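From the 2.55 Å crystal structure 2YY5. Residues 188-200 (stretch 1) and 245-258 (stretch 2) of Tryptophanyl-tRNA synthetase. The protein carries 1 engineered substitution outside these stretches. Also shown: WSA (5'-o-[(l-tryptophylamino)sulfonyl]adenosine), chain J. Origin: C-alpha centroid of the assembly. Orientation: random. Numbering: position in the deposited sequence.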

ATOM      1  N   LYS B 188     -13.839  23.690 -18.178  1.00 30.32           N
ATOM      2  CA  LYS B 188     -13.227  24.834 -18.847  1.00 35.83           C
ATOM      3  C   LYS B 188     -13.229  26.118 -18.023  1.00 33.50           C
ATOM      4  O   LYS B 188     -12.230  26.836 -17.995  1.00 34.11           O
ATOM      5  CB  LYS B 188     -13.905  25.105 -20.201  1.00 39.96           C
ATOM      6  CG  LYS B 188     -15.262  25.788 -20.107  1.00 49.18           C
ATOM      7  CD  LYS B 188     -15.787  26.192 -21.480  1.00 54.08           C
ATOM      8  CE  LYS B 188     -17.028  27.079 -21.364  1.00 51.40           C
ATOM      9  NZ  LYS B 188     -17.537  27.526 -22.691  1.00 54.39           N
ATOM     10  N   ASP B 189     -14.341  26.400 -17.348  1.00 34.17           N
ATOM     11  CA  ASP B 189     -14.466  27.620 -16.551  1.00 30.92           C
ATOM     12  C   ASP B 189     -14.166  27.495 -15.059  1.00 31.78           C
ATOM     13  O   ASP B 189     -13.395  28.280 -14.512  1.00 27.98           O
ATOM     14  CB  ASP B 189     -15.877  28.197 -16.697  1.00 30.28           C
ATOM     15  CG  ASP B 189     -16.288  28.391 -18.142  1.00 37.85           C
ATOM     16  OD1 ASP B 189     -15.608  29.158 -18.855  1.00 44.70           O
ATOM     17  OD2 ASP B 189     -17.294  27.778 -18.563  1.00 37.86           O
ATOM     18  N   THR B 190     -14.777  26.505 -14.409  1.00 31.60           N
ATOM     19  CA  THR B 190     -14.648  26.312 -12.964  1.00 28.96           C
ATOM     20  C   THR B 190     -13.601  25.311 -12.457  1.00 31.75           C
ATOM     21  O   THR B 190     -13.722  24.794 -11.342  1.00 25.29           O
ATOM     22  CB  THR B 190     -16.019  25.886 -12.371  1.00 30.12           C
ATOM     23  OG1 THR B 190     -16.331  24.557 -12.805  1.00 32.92           O
ATOM     24  CG2 THR B 190     -17.132  26.819 -12.845  1.00 19.14           C
ATOM     25  N   ASN B 191     -12.565  25.049 -13.241  1.00 30.01           N
ATOM     26  CA  ASN B 191     -11.563  24.076 -12.823  1.00 28.45           C
ATOM     27  C   ASN B 191     -10.741  24.501 -11.610  1.00 25.99           C
ATOM     28  O   ASN B 191     -10.002  23.698 -11.036  1.00 22.54           O
ATOM     29  CB  ASN B 191     -10.634  23.761 -13.993  1.00 31.49           C
ATOM     30  CG  ASN B 191      -9.817  24.956 -14.412  1.00 32.90           C
ATOM     31  OD1 ASN B 191      -8.829  25.304 -13.760  1.00 30.88           O
ATOM     32  ND2 ASN B 191     -10.231  25.608 -15.498  1.00 27.23           N
ATOM     33  N   ARG B 192     -10.879  25.752 -11.192  1.00 23.14           N
ATOM     34  CA  ARG B 192     -10.095  26.211 -10.058  1.00 20.73           C
ATOM     35  C   ARG B 192     -10.698  27.435  -9.376  1.00 18.34           C
ATOM     36  O   ARG B 192     -10.312  28.561  -9.666  1.00 23.60           O
ATOM     37  CB  ARG B 192      -8.668  26.519 -10.536  1.00 18.86           C
ATOM     38  CG  ARG B 192      -7.683  26.877  -9.440  1.00 33.98           C
ATOM     39  CD  ARG B 192      -6.423  27.509 -10.019  1.00 41.08           C
ATOM     40  NE  ARG B 192      -5.508  27.962  -8.972  1.00 51.84           N
ATOM     41  CZ  ARG B 192      -4.651  28.970  -9.115  1.00 55.34           C
ATOM     42  NH1 ARG B 192      -3.853  29.312  -8.109  1.00 49.97           N
ATOM     43  NH2 ARG B 192      -4.600  29.645 -10.259  1.00 55.25           N
ATOM     44  N   ILE B 193     -11.649  27.220  -8.474  1.00 23.93           N
ATOM     45  CA  ILE B 193     -12.263  28.335  -7.759  1.00 24.37           C
ATOM     46  C   ILE B 193     -11.249  28.899  -6.760  1.00 28.12           C
ATOM     47  O   ILE B 193     -10.579  28.143  -6.044  1.00 29.99           O
ATOM     48  CB  ILE B 193     -13.553  27.902  -7.008  1.00 27.50           C
ATOM     49  CG1 ILE B 193     -14.677  27.664  -8.012  1.00 26.64           C
ATOM     50  CG2 ILE B 193     -13.978  28.973  -6.010  1.00 19.64           C
ATOM     51  CD1 ILE B 193     -14.502  26.409  -8.818  1.00 42.69           C
ATOM     52  N   MET B 194     -11.139  30.224  -6.714  1.00 24.25           N
ATOM     53  CA  MET B 194     -10.186  30.878  -5.824  1.00 22.53           C
ATOM     54  C   MET B 194     -10.728  31.220  -4.434  1.00 22.23           C
ATOM     55  O   MET B 194     -11.933  31.304  -4.214  1.00 21.94           O
ATOM     56  CB  MET B 194      -9.644  32.144  -6.490  1.00 22.04           C
ATOM     57  CG  MET B 194      -9.112  31.929  -7.906  1.00 25.01           C
ATOM     58  SD  MET B 194      -7.845  30.640  -8.046  1.00 28.35           S
ATOM     59  CE  MET B 194      -7.817  30.441  -9.861  1.00 32.75           C
ATOM     60  N   ASP B 195      -9.805  31.399  -3.497  1.00 23.23           N
ATOM     61  CA  ASP B 195     -10.125  31.742  -2.120  1.00 24.20           C
ATOM     62  C   ASP B 195     -10.718  33.158  -2.098  1.00 24.13           C
ATOM     63  O   ASP B 195     -10.166  34.065  -2.715  1.00 21.50           O
ATOM     64  CB  ASP B 195      -8.835  31.662  -1.295  1.00 24.35           C
ATOM     65  CG  ASP B 195      -9.054  31.950   0.168  1.00 23.89           C
ATOM     66  OD1 ASP B 195      -9.269  33.131   0.515  1.00 20.79           O
ATOM     67  OD2 ASP B 195      -9.005  30.992   0.971  1.00 26.58           O
ATOM     68  N   LEU B 196     -11.840  33.340  -1.396  1.00 23.22           N
ATOM     69  CA  LEU B 196     -12.503  34.641  -1.326  1.00 27.14           C
ATOM     70  C   LEU B 196     -11.732  35.742  -0.598  1.00 28.15           C
ATOM     71  O   LEU B 196     -11.967  36.924  -0.845  1.00 30.66           O
ATOM     72  CB  LEU B 196     -13.893  34.504  -0.695  1.00 25.73           C
ATOM     73  CG  LEU B 196     -14.994  33.874  -1.554  1.00 29.64           C
ATOM     74  CD1 LEU B 196     -16.334  34.046  -0.859  1.00 26.51           C
ATOM     75  CD2 LEU B 196     -15.038  34.542  -2.918  1.00 30.79           C
ATOM     76  N   PHE B 197     -10.828  35.365   0.302  1.00 29.36           N
ATOM     77  CA  PHE B 197     -10.027  36.341   1.043  1.00 28.14           C
ATOM     78  C   PHE B 197      -8.702  36.648   0.332  1.00 28.59           C
ATOM     79  O   PHE B 197      -8.248  37.798   0.293  1.00 24.74           O
ATOM     80  CB  PHE B 197      -9.740  35.834   2.453  1.00 27.03           C
ATOM     81  CG  PHE B 197      -8.680  36.619   3.167  1.00 32.54           C
ATOM     82  CD1 PHE B 197      -8.904  37.939   3.545  1.00 28.40           C
ATOM     83  CD2 PHE B 197      -7.439  36.048   3.428  1.00 31.65           C
ATOM     84  CE1 PHE B 197      -7.908  38.675   4.170  1.00 27.92           C
ATOM     85  CE2 PHE B 197      -6.435  36.776   4.053  1.00 25.52           C
ATOM     86  CZ  PHE B 197      -6.669  38.091   4.423  1.00 31.81           C
ATOM     87  N   ASP B 198      -8.075  35.609  -0.203  1.00 22.82           N
ATOM     88  CA  ASP B 198      -6.830  35.760  -0.944  1.00 24.93           C
ATOM     89  C   ASP B 198      -7.047  35.073  -2.288  1.00 24.39           C
ATOM     90  O   ASP B 198      -6.734  33.897  -2.458  1.00 25.97           O
ATOM     91  CB  ASP B 198      -5.669  35.097  -0.209  1.00 25.17           C
ATOM     92  CG  ASP B 198      -4.355  35.239  -0.963  1.00 25.20           C
ATOM     93  OD1 ASP B 198      -4.370  35.764  -2.099  1.00 20.62           O
ATOM     94  OD2 ASP B 198      -3.313  34.821  -0.422  1.00 24.41           O
ATOM     95  N   PRO B 199      -7.586  35.805  -3.264  1.00 23.07           N
ATOM     96  CA  PRO B 199      -7.851  35.249  -4.591  1.00 22.39           C
ATOM     97  C   PRO B 199      -6.646  34.781  -5.420  1.00 26.24           C
ATOM     98  O   PRO B 199      -6.815  34.346  -6.565  1.00 24.99           O
ATOM     99  CB  PRO B 199      -8.656  36.360  -5.266  1.00 19.83           C
ATOM    100  CG  PRO B 199      -8.107  37.585  -4.646  1.00 18.97           C
ATOM    101  CD  PRO B 199      -7.992  37.219  -3.195  1.00 13.16           C
ATOM    102  N   THR B 200      -5.443  34.854  -4.851  1.00 24.38           N
ATOM    103  CA  THR B 200      -4.241  34.407  -5.559  1.00 31.26           C
ATOM    104  C   THR B 200      -3.971  32.939  -5.227  1.00 35.64           C
ATOM    105  O   THR B 200      -2.995  32.341  -5.699  1.00 37.40           O
ATOM    106  CB  THR B 200      -2.998  35.230  -5.154  1.00 32.82           C
ATOM    107  OG1 THR B 200      -2.688  34.988  -3.776  1.00 38.11           O
ATOM    108  CG2 THR B 200      -3.259  36.717  -5.354  1.00 40.76           C
ATOM    109  N   GLN B 245      -7.273  41.103 -12.012  1.00 39.09           N
ATOM    110  CA  GLN B 245      -8.280  41.246 -10.960  1.00 32.96           C
ATOM    111  C   GLN B 245      -8.772  39.873 -10.502  1.00 35.21           C
ATOM    112  O   GLN B 245      -9.932  39.511 -10.719  1.00 35.69           O
ATOM    113  CB  GLN B 245      -9.445  42.077 -11.471  1.00 23.71           C
ATOM    114  CG  GLN B 245      -9.007  43.408 -12.004  1.00 32.31           C
ATOM    115  CD  GLN B 245     -10.161  44.223 -12.522  1.00 32.68           C
ATOM    116  OE1 GLN B 245     -10.981  44.719 -11.750  1.00 31.64           O
ATOM    117  NE2 GLN B 245     -10.242  44.358 -13.839  1.00 33.98           N
ATOM    118  N   PRO B 246      -7.891  39.096  -9.846  1.00 35.26           N
ATOM    119  CA  PRO B 246      -8.241  37.759  -9.361  1.00 30.33           C
ATOM    120  C   PRO B 246      -9.529  37.712  -8.550  1.00 24.97           C
ATOM    121  O   PRO B 246     -10.390  36.872  -8.803  1.00 28.22           O
ATOM    122  CB  PRO B 246      -7.008  37.355  -8.555  1.00 26.12           C
ATOM    123  CG  PRO B 246      -6.463  38.661  -8.091  1.00 29.12           C
ATOM    124  CD  PRO B 246      -6.574  39.500  -9.325  1.00 30.32           C
ATOM    125  N   GLY B 247      -9.659  38.615  -7.584  1.00 28.16           N
ATOM    126  CA  GLY B 247     -10.852  38.656  -6.752  1.00 26.61           C
ATOM    127  C   GLY B 247     -12.142  38.809  -7.542  1.00 26.24           C
ATOM    128  O   GLY B 247     -12.980  37.912  -7.551  1.00 31.90           O
ATOM    129  N   VAL B 248     -12.305  39.945  -8.212  1.00 27.77           N
ATOM    130  CA  VAL B 248     -13.510  40.192  -8.997  1.00 27.98           C
ATOM    131  C   VAL B 248     -13.756  39.131 -10.067  1.00 27.10           C
ATOM    132  O   VAL B 248     -14.883  38.679 -10.249  1.00 26.70           O
ATOM    133  CB  VAL B 248     -13.457  41.583  -9.662  1.00 28.76           C
ATOM    134  CG1 VAL B 248     -14.516  41.696 -10.752  1.00 28.86           C
ATOM    135  CG2 VAL B 248     -13.680  42.647  -8.606  1.00 23.04           C
ATOM    136  N   THR B 249     -12.707  38.728 -10.773  1.00 26.20           N
ATOM    137  CA  THR B 249     -12.867  37.718 -11.810  1.00 30.04           C
ATOM    138  C   THR B 249     -13.404  36.411 -11.221  1.00 30.93           C
ATOM    139  O   THR B 249     -14.302  35.793 -11.789  1.00 29.78           O
ATOM    140  CB  THR B 249     -11.527  37.438 -12.530  1.00 32.50           C
ATOM    141  OG1 THR B 249     -10.971  38.676 -12.989  1.00 31.57           O
ATOM    142  CG2 THR B 249     -11.741  36.499 -13.732  1.00 23.75           C
ATOM    143  N   ASN B 250     -12.858  36.005 -10.078  1.00 27.19           N
ATOM    144  CA  ASN B 250     -13.279  34.775  -9.413  1.00 23.10           C
ATOM    145  C   ASN B 250     -14.763  34.799  -9.063  1.00 26.46           C
ATOM    146  O   ASN B 250     -15.493  33.864  -9.384  1.00 28.32           O
ATOM    147  CB  ASN B 250     -12.468  34.565  -8.138  1.00 24.83           C
ATOM    148  CG  ASN B 250     -12.715  33.214  -7.506  1.00 27.15           C
ATOM    149  OD1 ASN B 250     -12.852  33.103  -6.288  1.00 32.27           O
ATOM    150  ND2 ASN B 250     -12.758  32.174  -8.327  1.00 29.32           N
ATOM    151  N   MET B 251     -15.211  35.860  -8.396  1.00 25.52           N
ATOM    152  CA  MET B 251     -16.620  35.963  -8.028  1.00 28.21           C
ATOM    153  C   MET B 251     -17.482  35.938  -9.286  1.00 23.26           C
ATOM    154  O   MET B 251     -18.590  35.419  -9.295  1.00 18.21           O
ATOM    155  CB  MET B 251     -16.886  37.259  -7.256  1.00 27.19           C
ATOM    156  CG  MET B 251     -16.288  37.294  -5.860  1.00 35.44           C
ATOM    157  SD  MET B 251     -16.880  38.701  -4.892  1.00 37.93           S
ATOM    158  CE  MET B 251     -15.822  39.997  -5.510  1.00 33.49           C
ATOM    159  N   LEU B 252     -16.948  36.497 -10.357  1.00 27.93           N
ATOM    160  CA  LEU B 252     -17.670  36.565 -11.614  1.00 29.59           C
ATOM    161  C   LEU B 252     -17.849  35.195 -12.272  1.00 30.30           C
ATOM    162  O   LEU B 252     -18.944  34.872 -12.738  1.00 30.77           O
ATOM    163  CB  LEU B 252     -16.948  37.529 -12.556  1.00 26.59           C
ATOM    164  CG  LEU B 252     -17.732  38.218 -13.673  1.00 31.42           C
ATOM    165  CD1 LEU B 252     -19.006  38.871 -13.133  1.00 18.22           C
ATOM    166  CD2 LEU B 252     -16.819  39.253 -14.322  1.00 25.23           C
ATOM    167  N   THR B 253     -16.798  34.378 -12.311  1.00 26.72           N
ATOM    168  CA  THR B 253     -16.942  33.067 -12.934  1.00 23.96           C
ATOM    169  C   THR B 253     -17.763  32.111 -12.048  1.00 20.56           C
ATOM    170  O   THR B 253     -18.401  31.189 -12.561  1.00 18.67           O
ATOM    171  CB  THR B 253     -15.545  32.429 -13.345  1.00 21.72           C
ATOM    172  OG1 THR B 253     -15.364  31.170 -12.690  1.00 24.11           O
ATOM    173  CG2 THR B 253     -14.387  33.349 -13.006  1.00 17.66           C
ATOM    174  N   ILE B 254     -17.769  32.345 -10.733  1.00 17.04           N
ATOM    175  CA  ILE B 254     -18.547  31.511  -9.810  1.00 19.00           C
ATOM    176  C   ILE B 254     -20.012  31.787 -10.072  1.00 20.31           C
ATOM    177  O   ILE B 254     -20.828  30.862 -10.158  1.00 21.71           O
ATOM    178  CB  ILE B 254     -18.285  31.848  -8.319  1.00 20.43           C
ATOM    179  CG1 ILE B 254     -16.871  31.420  -7.916  1.00 22.78           C
ATOM    180  CG2 ILE B 254     -19.314  31.142  -7.437  1.00 13.06           C
ATOM    181  CD1 ILE B 254     -16.432  31.966  -6.575  1.00 23.82           C
ATOM    182  N   LEU B 255     -20.329  33.077 -10.179  1.00 21.15           N
ATOM    183  CA  LEU B 255     -21.687  33.550 -10.438  1.00 23.58           C
ATOM    184  C   LEU B 255     -22.211  32.933 -11.742  1.00 24.02           C
ATOM    185  O   LEU B 255     -23.346  32.459 -11.797  1.00 21.50           O
ATOM    186  CB  LEU B 255     -21.702  35.086 -10.552  1.00 19.18           C
ATOM    187  CG  LEU B 255     -22.954  35.889 -10.153  1.00 21.26           C
ATOM    188  CD1 LEU B 255     -23.061  37.116 -11.046  1.00 11.97           C
ATOM    189  CD2 LEU B 255     -24.214  35.058 -10.293  1.00 16.45           C
ATOM    190  N   LYS B 256     -21.383  32.942 -12.787  1.00 21.25           N
ATOM    191  CA  LYS B 256     -21.788  32.380 -14.073  1.00 27.45           C
ATOM    192  C   LYS B 256     -22.149  30.891 -13.970  1.00 25.60           C
ATOM    193  O   LYS B 256     -23.129  30.439 -14.565  1.00 22.83           O
ATOM    194  CB  LYS B 256     -20.684  32.571 -15.134  1.00 28.48           C
ATOM    195  CG  LYS B 256     -21.123  32.099 -16.533  1.00 34.11           C
ATOM    196  CD  LYS B 256     -20.211  32.564 -17.670  1.00 37.91           C
ATOM    197  CE  LYS B 256     -18.943  31.730 -17.776  1.00 47.48           C
ATOM    198  NZ  LYS B 256     -18.113  32.112 -18.956  1.00 48.56           N
ATOM    199  N   ALA B 257     -21.349  30.144 -13.214  1.00 23.84           N
ATOM    200  CA  ALA B 257     -21.564  28.715 -13.028  1.00 21.60           C
ATOM    201  C   ALA B 257     -22.820  28.422 -12.201  1.00 24.56           C
ATOM    202  O   ALA B 257     -23.507  27.423 -12.431  1.00 30.60           O
ATOM    203  CB  ALA B 257     -20.333  28.092 -12.358  1.00  8.78           C
ATOM    204  N   LEU B 258     -23.121  29.288 -11.242  1.00 23.80           N
ATOM    205  CA  LEU B 258     -24.291  29.089 -10.396  1.00 21.69           C
ATOM    206  C   LEU B 258     -25.602  29.399 -11.106  1.00 20.28           C
ATOM    207  O   LEU B 258     -26.641  28.834 -10.777  1.00 20.06           O
ATOM    208  CB  LEU B 258     -24.172  29.937  -9.132  1.00 24.11           C
ATOM    209  CG  LEU B 258     -22.987  29.599  -8.229  1.00 19.83           C
ATOM    210  CD1 LEU B 258     -23.042  30.484  -6.981  1.00 22.12           C
ATOM    211  CD2 LEU B 258     -23.027  28.120  -7.845  1.00  9.44           C
TER
HETATM  212  CD2 WSA J1351      -9.158  10.968  -6.989  1.00  8.48           C
HETATM  213  CE3 WSA J1351      -9.796  11.799  -7.903  1.00 13.39           C
HETATM  214  CZ3 WSA J1351      -9.970  11.371  -9.213  1.00  7.01           C
HETATM  215  CH2 WSA J1351      -9.505  10.118  -9.605  1.00  7.52           C
HETATM  216  CZ2 WSA J1351      -8.866   9.291  -8.689  1.00  8.15           C
HETATM  217  CE2 WSA J1351      -8.693   9.720  -7.379  1.00 10.33           C
HETATM  218  N11 WSA J1351      -8.151   9.145  -6.308  1.00  8.53           N
HETATM  219  CD1 WSA J1351      -8.253   9.964  -5.266  1.00  9.92           C
HETATM  220  CG  WSA J1351      -8.862  11.088  -5.636  1.00  7.70           C
HETATM  221  CB  WSA J1351      -9.187  12.275  -4.731  1.00 12.19           C
HETATM  222  CA  WSA J1351      -8.467  13.546  -5.190  1.00 17.01           C
HETATM  223  NH3 WSA J1351      -7.014  13.333  -5.216  1.00  5.23           N
HETATM  224  C   WSA J1351      -8.803  14.680  -4.218  1.00 18.47           C
HETATM  225  O   WSA J1351      -8.253  14.738  -3.123  1.00 36.46           O
HETATM  226  NS  WSA J1351      -9.704  15.573  -4.615  1.00 26.68           N
HETATM  227  S   WSA J1351     -10.332  16.352  -3.327  1.00 28.05           S
HETATM  228  O1S WSA J1351     -10.999  15.372  -2.408  1.00 10.99           O
HETATM  229  O2S WSA J1351      -9.246  17.055  -2.568  1.00 20.32           O
HETATM  230  O5' WSA J1351     -11.284  17.284  -3.853  1.00 17.98           O
HETATM  231  C5' WSA J1351     -12.302  16.794  -4.732  1.00  8.26           C
HETATM  232  C4' WSA J1351     -12.322  17.460  -6.112  1.00 17.17           C
HETATM  233  O4' WSA J1351     -12.463  18.884  -5.963  1.00 10.38           O
HETATM  234  C3' WSA J1351     -11.049  17.231  -6.931  1.00 19.43           C
HETATM  235  O3' WSA J1351     -11.390  17.043  -8.308  1.00 19.60           O
HETATM  236  C2' WSA J1351     -10.320  18.562  -6.757  1.00 23.26           C
HETATM  237  O2' WSA J1351      -9.454  18.786  -7.874  1.00 20.23           O
HETATM  238  C1' WSA J1351     -11.523  19.498  -6.857  1.00 10.25           C
HETATM  239  N9  WSA J1351     -11.162  20.845  -6.351  1.00 16.91           N
HETATM  240  C8  WSA J1351     -10.607  21.090  -5.167  1.00 12.79           C
HETATM  241  N7  WSA J1351     -10.468  22.403  -5.000  1.00 17.08           N
HETATM  242  C5  WSA J1351     -10.941  23.001  -6.092  1.00 11.42           C
HETATM  243  C4  WSA J1351     -11.374  22.005  -6.957  1.00 13.77           C
HETATM  244  N3  WSA J1351     -11.897  22.354  -8.144  1.00 14.55           N
HETATM  245  C2  WSA J1351     -12.003  23.626  -8.487  1.00 11.78           C
HETATM  246  N1  WSA J1351     -11.602  24.596  -7.684  1.00 19.08           N
HETATM  247  C6  WSA J1351     -11.070  24.322  -6.484  1.00 19.36           C
HETATM  248  N6  WSA J1351     -10.682  25.303  -5.670  1.00 22.81           N
HETATM  249  O   HOH W   1     -16.088  31.767 -16.774  1.00 51.01           O

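Residues 188-200, a segment without regular helix or strand, run along one side of the helix that begins at Pro-246, from the later turns of stretch 2 back to its first, and the two bury 552 Å² between them. At Asp-189 the CA-to-CB bond points toward the helix, and OD1 forms a long salt bridge with Lys-256, 3.9 Å from NZ; water 1 bridges the same two atoms through weak hydrogen bonds, so the polar link at this edge is a loose one, suited to a site open to solvent. Thr-190 is buried and lays its methyl on the helix, CG2 3.5 Å from Ala-257 CB, methyl against methyl. Ile-193 works in two directions. Its backbone reads the adenine edge of WSA, Ile-193 N donating to WSA N1 (2.7 Å) and WSA N6 donating to Ile-193 O (2.9 Å), while its side chain packs CG2 against Ile-254 CD1 at 3.9 Å. Asn-250 points toward stretch 1 and sets its buried amide against the backbone of Met-194; Met-194 N lies 3.0 Å from Asn-250 ND2 and Met-194 O lies 2.9 Å from Asn-250 OD1, but the amide's orientation in the model is uncertain, so the pairing stays open. The Met-194 CA-to-CB bond runs sideways, and the end of the side chain leads away. The CA-to-CB bond of Asp-195 points away, and its OD1 accepts from Phe-197 N (2.7 Å) and Asp-198 N (2.8 Å), tying the chain into a tight turn. Leu-196, chi1 m and chi2 t, brings its end back to the helix, with CD2 4.2 Å from Met-251 CG. Pro-199 closes the contact at the first turn: its CB lies 3.8 Å from Pro-246 CB and 3.4 Å from Gly-247 N. Gly-247 has no side chain, and the proline ring packs on its backbone. Beyond it, Thr-200 N donates to Asp-198 OD1 (3.1 Å), bracing the loop around the proline.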